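Local coordinates for E3 ubiquitin-protein ligase RNF31 (Mus musculus, PDB 5Y3T) that acts as an E3 ubiquitin transferase, the fragment here carrying the UBA region that probably recruits its partner proteins, at residues F110-K113 with E114-Q118; R129-T132 with E133-Q137; R2-K5 with M6-E9. One frame throughout, in Å; residues are numbered along the deposited sequence.

Contact 1. Residues F110-K113 with E114-Q118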
ATOM      1  N   PHE B 110     -19.511   7.531  -4.651  1.00 63.76           N
ATOM      2  CA  PHE B 110     -20.032   7.207  -3.316  1.00 58.60           C
ATOM      3  C   PHE B 110     -19.423   8.033  -2.211  1.00 56.92           C
ATOM      4  O   PHE B 110     -18.375   7.689  -1.691  1.00 64.90           O
ATOM      5  CB  PHE B 110     -19.811   5.727  -3.087  1.00 55.58           C
ATOM      6  CG  PHE B 110     -20.497   4.922  -4.099  1.00 56.13           C
ATOM      7  CD1 PHE B 110     -21.880   4.738  -4.012  1.00 62.94           C
ATOM      8  CD2 PHE B 110     -19.823   4.456  -5.202  1.00 58.24           C
ATOM      9  CE1 PHE B 110     -22.565   4.019  -4.988  1.00 62.16           C
ATOM     10  CE2 PHE B 110     -20.495   3.729  -6.181  1.00 59.62           C
ATOM     11  CZ  PHE B 110     -21.871   3.529  -6.083  1.00 56.08           C
ATOM     12  N   GLY B 111     -20.093   9.133  -1.868  1.00 57.31           N
ATOM     13  CA  GLY B 111     -19.678  10.029  -0.771  1.00 63.94           C
ATOM     14  C   GLY B 111     -20.256   9.617   0.578  1.00 59.76           C
ATOM     15  O   GLY B 111     -20.967   8.624   0.666  1.00 70.24           O
ATOM     16  N   PRO B 112     -19.939  10.363   1.644  1.00 66.24           N
ATOM     17  CA  PRO B 112     -20.545  10.155   2.984  1.00 66.19           C
ATOM     18  C   PRO B 112     -22.071   9.991   2.960  1.00 70.49           C
ATOM     19  O   PRO B 112     -22.634   9.044   3.540  1.00 67.64           O
ATOM     20  CB  PRO B 112     -20.150  11.428   3.738  1.00 65.63           C
ATOM     21  CG  PRO B 112     -18.859  11.851   3.109  1.00 63.51           C
ATOM     22  CD  PRO B 112     -18.899  11.416   1.667  1.00 65.89           C
ATOM     23  N   LYS B 113     -22.737  10.868   2.233  1.00 74.18           N
ATOM     24  CA  LYS B 113     -24.185  10.805   2.188  1.00 79.45           C
ATOM     25  C   LYS B 113     -24.758   9.498   1.592  1.00 74.62           C
ATOM     26  O   LYS B 113     -25.864   9.129   1.976  1.00 73.48           O
ATOM     27  CB  LYS B 113     -24.750  12.076   1.550  1.00 89.02           C
ATOM     28  CG  LYS B 113     -24.267  13.339   2.291  1.00103.47           C
ATOM     29  CD  LYS B 113     -25.356  14.371   2.572  1.00109.17           C
ATOM     30  CE  LYS B 113     -24.888  15.408   3.593  1.00109.20           C
ATOM     31  NZ  LYS B 113     -25.940  16.413   3.936  1.00101.19           N
ATOM     32  N   GLU B 114     -24.014   8.766   0.740  1.00 65.44           N
ATOM     33  CA  GLU B 114     -24.501   7.466   0.155  1.00 61.33           C
ATOM     34  C   GLU B 114     -23.942   6.245   0.888  1.00 63.43           C
ATOM     35  O   GLU B 114     -24.044   5.100   0.397  1.00 71.41           O
ATOM     36  CB  GLU B 114     -24.172   7.327  -1.362  1.00 67.55           C
ATOM     37  CG  GLU B 114     -24.640   8.480  -2.272  1.00 68.56           C
ATOM     38  CD  GLU B 114     -23.855   9.775  -2.085  1.00 73.57           C
ATOM     39  OE1 GLU B 114     -22.621   9.702  -1.980  1.00 78.80           O
ATOM     40  OE2 GLU B 114     -24.459  10.876  -2.027  1.00 81.13           O
ATOM     41  N   GLY B 115     -23.319   6.480   2.043  1.00 55.84           N
ATOM     42  CA  GLY B 115     -22.982   5.410   2.978  1.00 53.98           C
ATOM     43  C   GLY B 115     -21.541   4.940   2.987  1.00 51.89           C
ATOM     44  O   GLY B 115     -21.274   3.856   3.483  1.00 50.36           O
ATOM     45  N   SER B 116     -20.621   5.759   2.476  1.00 50.38           N
ATOM     46  CA  SER B 116     -19.214   5.377   2.392  1.00 50.30           C
ATOM     47  C   SER B 116     -18.565   5.142   3.774  1.00 50.40           C
ATOM     48  O   SER B 116     -17.859   4.136   3.966  1.00 50.95           O
ATOM     49  CB  SER B 116     -18.430   6.408   1.589  1.00 49.88           C
ATOM     50  OG  SER B 116     -18.355   7.657   2.255  1.00 50.79           O
ATOM     51  N   LEU B 117     -18.875   6.015   4.729  1.00 51.39           N
ATOM     52  CA  LEU B 117     -18.342   5.917   6.092  1.00 54.31           C
ATOM     53  C   LEU B 117     -18.773   4.625   6.758  1.00 50.36           C
ATOM     54  O   LEU B 117     -17.933   3.909   7.336  1.00 55.59           O
ATOM     55  CB  LEU B 117     -18.728   7.127   6.960  1.00 52.10           C
ATOM     56  CG  LEU B 117     -18.466   8.528   6.408  1.00 56.67           C
ATOM     57  CD1 LEU B 117     -18.742   9.569   7.480  1.00 58.23           C
ATOM     58  CD2 LEU B 117     -17.048   8.659   5.890  1.00 60.14           C
ATOM     59  N   GLN B 118     -20.043   4.285   6.619  1.00 54.97           N
ATOM     60  CA  GLN B 118     -20.597   3.049   7.220  1.00 61.89           C
ATOM     61  C   GLN B 118     -20.008   1.808   6.562  1.00 61.14           C
ATOM     62  O   GLN B 118     -19.631   0.889   7.267  1.00 58.02           O
ATOM     63  CB  GLN B 118     -22.124   3.002   7.134  1.00 69.28           C
ATOM     64  CG  GLN B 118     -22.826   4.083   7.958  1.00 80.63           C
ATOM     65  CD  GLN B 118     -22.635   5.510   7.418  1.00 87.81           C
ATOM     66  OE1 GLN B 118     -22.259   5.705   6.253  1.00100.98           O
ATOM     67  NE2 GLN B 118     -22.873   6.513   8.268  1.00 89.55           N
TER
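Glu114 holds Gly111 by side chain and by backbone. The side chain is bent at chi2 (71°), which returns the carboxylate to the backbone three residues earlier. OE1 of Glu114 accepts a hydrogen bond from Gly111 N at 2.6 Å, with the donor nearly in line with the C-O bond. The bond is short but bent at the hydrogen (136°). Main chain answers main chain beside it: Glu114 N donates to Gly111 O at 3.1 Å. The aliphatic part of the same side chain is used too. CB of Glu114 sits at the edge of the Phe110 ring, 4.4 Å from CD1 of Phe110.

Pro112 starts the short 3-10 turn. Its O accepts Gly115 N at 3.0 Å, and its CB lies 4.3 Å from Leu117 CG.

Ser116 closes the turn from the helix side. Its OG comes within 3.2 Å of Pro112 N, which has no hydrogen to give. CB of Ser116 rests against the carbonyl oxygens of Phe110 and Gly111, and its N makes a weak bond to Gly111 O. Gly115 is the N-cap. Its phi of 102° would press a CB against the preceding carbonyl, so glycine suits the site.

The turn joins helix 87-107 to helix 116-122, consistent with the first loop of a three-helix UBA domain. Pro112 and Leu117 touch helix 87-107, while Phe110 packs on Leu131, Leu134, Gln135 and Arg138 of helix 127-145.

Contact 2. Residues R129-T132 with E133-Q137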
ATOM      1  N   ARG B 129     -13.966  -4.086  -1.022  1.00 59.43           N
ATOM      2  CA  ARG B 129     -15.218  -4.645  -0.461  1.00 58.41           C
ATOM      3  C   ARG B 129     -16.283  -3.627  -0.164  1.00 57.81           C
ATOM      4  O   ARG B 129     -17.458  -3.944  -0.322  1.00 65.75           O
ATOM      5  CB  ARG B 129     -14.964  -5.479   0.772  1.00 64.77           C
ATOM      6  CG  ARG B 129     -14.417  -6.828   0.385  1.00 74.70           C
ATOM      7  CD  ARG B 129     -14.031  -7.650   1.579  1.00 90.69           C
ATOM      8  NE  ARG B 129     -13.305  -8.833   1.143  1.00105.57           N
ATOM      9  CZ  ARG B 129     -12.852  -9.785   1.952  1.00109.42           C
ATOM     10  NH1 ARG B 129     -13.052  -9.707   3.270  1.00108.35           N
ATOM     11  NH2 ARG B 129     -12.200 -10.825   1.431  1.00116.60           N
ATOM     12  N   ALA B 130     -15.914  -2.418   0.243  1.00 54.23           N
ATOM     13  CA  ALA B 130     -16.936  -1.348   0.386  1.00 53.99           C
ATOM     14  C   ALA B 130     -17.602  -0.987  -0.967  1.00 50.58           C
ATOM     15  O   ALA B 130     -18.818  -0.904  -1.068  1.00 55.93           O
ATOM     16  CB  ALA B 130     -16.334  -0.117   1.039  1.00 56.86           C
ATOM     17  N   LEU B 131     -16.801  -0.806  -2.012  1.00 50.61           N
ATOM     18  CA  LEU B 131     -17.312  -0.499  -3.368  1.00 51.36           C
ATOM     19  C   LEU B 131     -18.322  -1.531  -3.904  1.00 47.65           C
ATOM     20  O   LEU B 131     -19.372  -1.164  -4.452  1.00 50.16           O
ATOM     21  CB  LEU B 131     -16.134  -0.439  -4.329  1.00 54.21           C
ATOM     22  CG  LEU B 131     -16.384   0.125  -5.707  1.00 52.55           C
ATOM     23  CD1 LEU B 131     -16.887   1.556  -5.642  1.00 54.96           C
ATOM     24  CD2 LEU B 131     -15.069   0.031  -6.456  1.00 59.16           C
ATOM     25  N   THR B 132     -17.973  -2.812  -3.736  1.00 48.44           N
ATOM     26  CA  THR B 132     -18.862  -3.945  -3.995  1.00 51.93           C
ATOM     27  C   THR B 132     -20.202  -3.682  -3.317  1.00 57.95           C
ATOM     28  O   THR B 132     -21.198  -3.530  -4.022  1.00 58.39           O
ATOM     29  CB  THR B 132     -18.263  -5.298  -3.532  1.00 52.98           C
ATOM     30  OG1 THR B 132     -17.024  -5.538  -4.200  1.00 60.66           O
ATOM     31  CG2 THR B 132     -19.179  -6.475  -3.876  1.00 57.09           C
ATOM     32  N   GLU B 133     -20.203  -3.532  -1.983  1.00 60.04           N
ATOM     33  CA  GLU B 133     -21.457  -3.422  -1.195  1.00 62.87           C
ATOM     34  C   GLU B 133     -22.324  -2.209  -1.594  1.00 51.87           C
ATOM     35  O   GLU B 133     -23.512  -2.323  -1.765  1.00 56.50           O
ATOM     36  CB  GLU B 133     -21.168  -3.419   0.337  1.00 73.15           C
ATOM     37  CG  GLU B 133     -22.299  -4.030   1.200  1.00 90.67           C
ATOM     38  CD  GLU B 133     -22.286  -3.576   2.668  1.00104.30           C
ATOM     39  OE1 GLU B 133     -22.276  -4.445   3.582  1.00106.97           O
ATOM     40  OE2 GLU B 133     -22.277  -2.346   2.929  1.00109.94           O
ATOM     41  N   LEU B 134     -21.694  -1.065  -1.787  1.00 55.98           N
ATOM     42  CA  LEU B 134     -22.347   0.179  -2.216  1.00 54.97           C
ATOM     43  C   LEU B 134     -23.017   0.149  -3.589  1.00 50.75           C
ATOM     44  O   LEU B 134     -23.894   0.970  -3.871  1.00 55.31           O
ATOM     45  CB  LEU B 134     -21.306   1.316  -2.231  1.00 60.19           C
ATOM     46  CG  LEU B 134     -20.901   1.887  -0.864  1.00 63.01           C
ATOM     47  CD1 LEU B 134     -19.549   2.583  -0.904  1.00 65.69           C
ATOM     48  CD2 LEU B 134     -21.959   2.851  -0.353  1.00 64.45           C
ATOM     49  N   GLN B 135     -22.578  -0.745  -4.458  1.00 50.84           N
ATOM     50  CA  GLN B 135     -23.152  -0.855  -5.803  1.00 55.63           C
ATOM     51  C   GLN B 135     -24.115  -2.020  -5.967  1.00 53.62           C
ATOM     52  O   GLN B 135     -24.697  -2.192  -7.047  1.00 57.42           O
ATOM     53  CB  GLN B 135     -22.051  -0.983  -6.829  1.00 56.60           C
ATOM     54  CG  GLN B 135     -21.246   0.291  -6.993  1.00 58.74           C
ATOM     55  CD  GLN B 135     -20.114   0.111  -7.978  1.00 56.42           C
ATOM     56  OE1 GLN B 135     -19.958   0.883  -8.915  1.00 71.25           O
ATOM     57  NE2 GLN B 135     -19.360  -0.935  -7.800  1.00 52.20           N
ATOM     58  N   ARG B 136     -24.291  -2.811  -4.919  1.00 50.90           N
ATOM     59  CA  ARG B 136     -25.307  -3.836  -4.941  1.00 54.25           C
ATOM     60  C   ARG B 136     -26.642  -3.305  -5.428  1.00 48.98           C
ATOM     61  O   ARG B 136     -27.207  -3.859  -6.380  1.00 50.85           O
ATOM     62  CB  ARG B 136     -25.460  -4.509  -3.586  1.00 55.99           C
ATOM     63  CG  ARG B 136     -24.393  -5.562  -3.349  1.00 61.36           C
ATOM     64  CD  ARG B 136     -24.841  -6.744  -2.476  1.00 59.68           C
ATOM     65  NE  ARG B 136     -23.914  -7.824  -2.751  1.00 59.47           N
ATOM     66  CZ  ARG B 136     -22.679  -7.904  -2.268  1.00 68.96           C
ATOM     67  NH1 ARG B 136     -22.199  -6.997  -1.384  1.00 81.09           N
ATOM     68  NH2 ARG B 136     -21.906  -8.908  -2.667  1.00 65.84           N
ATOM     69  N   GLN B 137     -27.123  -2.219  -4.844  1.00 51.81           N
ATOM     70  CA  GLN B 137     -28.439  -1.679  -5.269  1.00 57.46           C
ATOM     71  C   GLN B 137     -28.507  -1.321  -6.750  1.00 56.07           C
ATOM     72  O   GLN B 137     -29.552  -1.460  -7.367  1.00 53.73           O
ATOM     73  CB  GLN B 137     -28.862  -0.491  -4.424  1.00 64.56           C
ATOM     74  CG  GLN B 137     -29.474  -0.920  -3.093  1.00 81.99           C
ATOM     75  CD  GLN B 137     -30.303   0.174  -2.427  1.00 94.62           C
ATOM     76  OE1 GLN B 137     -30.130   1.370  -2.699  1.00107.23           O
ATOM     77  NE2 GLN B 137     -31.208  -0.234  -1.545  1.00 94.60           N
TER
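Ala130 and Leu134 share a nearly straight bond within helix 127-145: Leu134 N donates to Ala130 O at 3.0 Å, with an angle of 172° at the hydrogen. Glu133 N bonds likewise to Arg129 O at 3.2 Å. At the next residue the pattern changes. Gln135 N gives its better bond to Thr132 O (3.1 Å) and only a weak one to Leu131 O, and Arg136 N reaches Thr132 O weakly.

One side chain adds to the backbone bonds. Gln135 NE2 donates weakly to Leu131 O at 3.4 Å, while Gln135 OE1 accepts from the backbone of another protein chain.

The remaining contacts are packing. Leu131 and Gln135 run alongside each other, with Leu131 CG 3.8 Å from Gln135 NE2. Thr132 CG2 meets the Arg136 guanidinium obliquely, 3.8 Å from Arg136 NH2. That NH2 is hydrogen-bonded to the other chain's backbone, whereas Thr132 OG1 bonds back to Ala128 O. Ala130 packs on Ala119 and Leu120 of helix 116-122. With an alanine at Gln135, the other chain's backbone is likely to lose its partner, and Leu131 the amide beside its side chain and the weak bond to its O.

The chemistry implies a surface with two roles. Helical bonds, some of them weak, hold the chain, while the amide of Gln135 and the guanidinium of Arg136 turn their polarity to a bound protein beside the apolar Leu131.

Contact 3. Residues R2-K5 with M6-E9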
ATOM      1  N   ARG B   2      32.074  -1.804  14.895  1.00 77.97           N
ATOM      2  CA  ARG B   2      30.643  -1.562  15.027  1.00 74.56           C
ATOM      3  C   ARG B   2      29.855  -2.594  14.187  1.00 67.40           C
ATOM      4  O   ARG B   2      28.656  -2.762  14.386  1.00 69.82           O
ATOM      5  CB  ARG B   2      30.270  -0.135  14.550  1.00 80.99           C
ATOM      6  CG  ARG B   2      30.212  -0.049  13.026  1.00 79.36           C
ATOM      7  CD  ARG B   2      29.951   1.284  12.332  1.00 78.00           C
ATOM      8  NE  ARG B   2      30.280   0.970  10.936  1.00 73.18           N
ATOM      9  CZ  ARG B   2      29.431   0.695   9.939  1.00 72.12           C
ATOM     10  NH1 ARG B   2      29.933   0.360   8.765  1.00 74.24           N
ATOM     11  NH2 ARG B   2      28.114   0.809  10.045  1.00 75.48           N
ATOM     12  N   GLN B   3      30.507  -3.206  13.202  1.00 62.80           N
ATOM     13  CA  GLN B   3      29.924  -4.295  12.423  1.00 68.33           C
ATOM     14  C   GLN B   3      29.533  -5.492  13.300  1.00 76.51           C
ATOM     15  O   GLN B   3      28.477  -6.125  13.098  1.00 71.91           O
ATOM     16  CB  GLN B   3      30.885  -4.716  11.316  1.00 68.65           C
ATOM     17  CG  GLN B   3      31.149  -3.619  10.279  1.00 64.09           C
ATOM     18  CD  GLN B   3      31.746  -4.162   8.997  1.00 66.91           C
ATOM     19  OE1 GLN B   3      32.482  -5.134   9.028  1.00 77.82           O
ATOM     20  NE2 GLN B   3      31.426  -3.552   7.862  1.00 73.20           N
ATOM     21  N   ASP B   4      30.360  -5.746  14.309  1.00 79.75           N
ATOM     22  CA  ASP B   4      30.132  -6.831  15.258  1.00 83.54           C
ATOM     23  C   ASP B   4      28.865  -6.592  16.039  1.00 77.81           C
ATOM     24  O   ASP B   4      28.055  -7.515  16.192  1.00 74.54           O
ATOM     25  CB  ASP B   4      31.315  -6.970  16.221  1.00 86.72           C
ATOM     26  CG  ASP B   4      32.601  -7.177  15.490  1.00 95.14           C
ATOM     27  OD1 ASP B   4      32.788  -8.298  14.966  1.00 89.55           O
ATOM     28  OD2 ASP B   4      33.377  -6.198  15.367  1.00 97.66           O
ATOM     29  N   LYS B   5      28.701  -5.358  16.513  1.00 68.38           N
ATOM     30  CA  LYS B   5      27.542  -4.989  17.317  1.00 77.01           C
ATOM     31  C   LYS B   5      26.233  -5.051  16.482  1.00 75.35           C
ATOM     32  O   LYS B   5      25.235  -5.610  16.949  1.00 71.82           O
ATOM     33  CB  LYS B   5      27.754  -3.606  17.949  1.00 82.80           C
ATOM     34  CG  LYS B   5      26.867  -3.316  19.160  1.00 88.65           C
ATOM     35  CD  LYS B   5      26.887  -1.836  19.547  1.00 98.24           C
ATOM     36  CE  LYS B   5      26.353  -0.938  18.420  1.00106.02           C
ATOM     37  NZ  LYS B   5      25.883   0.417  18.843  1.00104.35           N
ATOM     38  N   MET B   6      26.262  -4.510  15.256  1.00 70.27           N
ATOM     39  CA  MET B   6      25.137  -4.624  14.299  1.00 69.82           C
ATOM     40  C   MET B   6      24.712  -6.074  14.051  1.00 62.18           C
ATOM     41  O   MET B   6      23.533  -6.333  13.848  1.00 59.25           O
ATOM     42  CB  MET B   6      25.476  -4.008  12.927  1.00 68.81           C
ATOM     43  CG  MET B   6      25.615  -2.504  12.895  1.00 70.49           C
ATOM     44  SD  MET B   6      26.425  -1.978  11.370  1.00 77.77           S
ATOM     45  CE  MET B   6      25.196  -2.410  10.142  1.00 67.30           C
ATOM     46  N   ARG B   7      25.676  -6.996  14.029  1.00 59.69           N
ATOM     47  CA  ARG B   7      25.375  -8.409  13.804  1.00 63.94           C
ATOM     48  C   ARG B   7      24.716  -8.974  15.031  1.00 55.11           C
ATOM     49  O   ARG B   7      23.722  -9.644  14.913  1.00 64.62           O
ATOM     50  CB  ARG B   7      26.621  -9.223  13.444  1.00 69.91           C
ATOM     51  CG  ARG B   7      26.378 -10.263  12.347  1.00 77.02           C
ATOM     52  CD  ARG B   7      27.507 -11.281  12.197  1.00 77.30           C
ATOM     53  NE  ARG B   7      28.773 -10.741  12.702  1.00 88.49           N
ATOM     54  CZ  ARG B   7      29.589  -9.890  12.061  1.00 83.17           C
ATOM     55  NH1 ARG B   7      29.328  -9.458  10.826  1.00 76.78           N
ATOM     56  NH2 ARG B   7      30.696  -9.468  12.675  1.00 82.53           N
ATOM     57  N   LYS B   8      25.257  -8.676  16.204  1.00 57.01           N
ATOM     58  CA  LYS B   8      24.666  -9.110  17.472  1.00 62.44           C
ATOM     59  C   LYS B   8      23.244  -8.583  17.598  1.00 60.71           C
ATOM     60  O   LYS B   8      22.320  -9.357  17.882  1.00 65.77           O
ATOM     61  CB  LYS B   8      25.539  -8.659  18.674  1.00 74.27           C
ATOM     62  CG  LYS B   8      24.842  -8.476  20.046  1.00 81.80           C
ATOM     63  CD  LYS B   8      24.513  -9.793  20.747  1.00 96.65           C
ATOM     64  CE  LYS B   8      23.615  -9.599  21.972  1.00101.35           C
ATOM     65  NZ  LYS B   8      23.627 -10.796  22.867  1.00100.68           N
ATOM     66  N   GLU B   9      23.074  -7.275  17.389  1.00 55.79           N
ATOM     67  CA  GLU B   9      21.764  -6.624  17.610  1.00 60.33           C
ATOM     68  C   GLU B   9      20.715  -7.228  16.688  1.00 58.65           C
ATOM     69  O   GLU B   9      19.596  -7.522  17.105  1.00 53.45           O
ATOM     70  CB  GLU B   9      21.836  -5.118  17.378  1.00 64.34           C
ATOM     71  CG  GLU B   9      22.632  -4.336  18.428  1.00 73.12           C
ATOM     72  CD  GLU B   9      22.859  -2.863  18.046  1.00 83.70           C
ATOM     73  OE1 GLU B   9      23.108  -2.548  16.850  1.00 83.63           O
ATOM     74  OE2 GLU B   9      22.794  -2.000  18.954  1.00 93.38           O
TER
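Met6 N to Arg2 O, Arg7 N to Gln3 O, Lys8 N to Asp4 O and Glu9 N to Lys5 O are four successive helical hydrogen bonds, from 2.8 Å for Glu9 N to Lys5 O up to 3.1 Å for Met6 N to Arg2 O.

Arg7 and Asp4 form the closer of two salt bridges. NH2 of Arg7 meets OD1 of Asp4 at 3.3 Å. The carboxylate oxygen comes in at the edge of the guanidinium, near its plane, yet the two flat groups stand 82° apart, so this is a single-point contact and not a two-pronged one. The Arg7 chain is bent at chi3 (-24°), which brings the guanidinium back toward Asp4, with Gln3 O over one face, offset toward its rim.

Lys5 and Glu9 make the second bridge, a long one, with NZ of Lys5 3.9 Å from OE2 of Glu9. CE of Lys5 is just as near to OE2 of Glu9, at 3.8 Å, so the chain packs on the carboxylate as much as its charge pairs with it. OE2 of Glu9 has a second partner, a basic side chain of another protein chain.

Met6 and Arg2 run alongside each other, pointing the same way. SD of Met6 lies 3.5 Å from Arg2 NH2, and CG of Met6 touches Arg2 O. The main charge partner of Arg2 is elsewhere: its NH1 forms a salt bridge with an acidic side chain of another protein chain. Gln3 NE2 also hydrogen-bonds to an acidic side chain there.

These residues make the first turns of helix 2-22, with their centre about 35 Å from the centre of the chain. Met6 and Arg7 pack on apolar side chains of the other protein, consistent with this end of the helix being part of a binding surface, ahead of helix 27-37.

In the fold
Contact 3 comes first along the chain, in the opening turns of helix 2-22. Contact 1 follows in the turn between helices 87-107 and 116-122, and contact 2 lies on helix 127-145. All three are local and in series: none nests in or crosses another, and none closes a long loop. Contacts 1 and 2 have centres about 11 Å apart and touch. Phe110 CZ meets Gln135 CG at 3.4 Å, and Glu114 O meets Leu134 CD2 at 3.2 Å, which ties the turn to the last helix. Contact 3 lies across the chain's centre, about 51 Å from both by centres. Contacts 2 and 3 each face another protein chain.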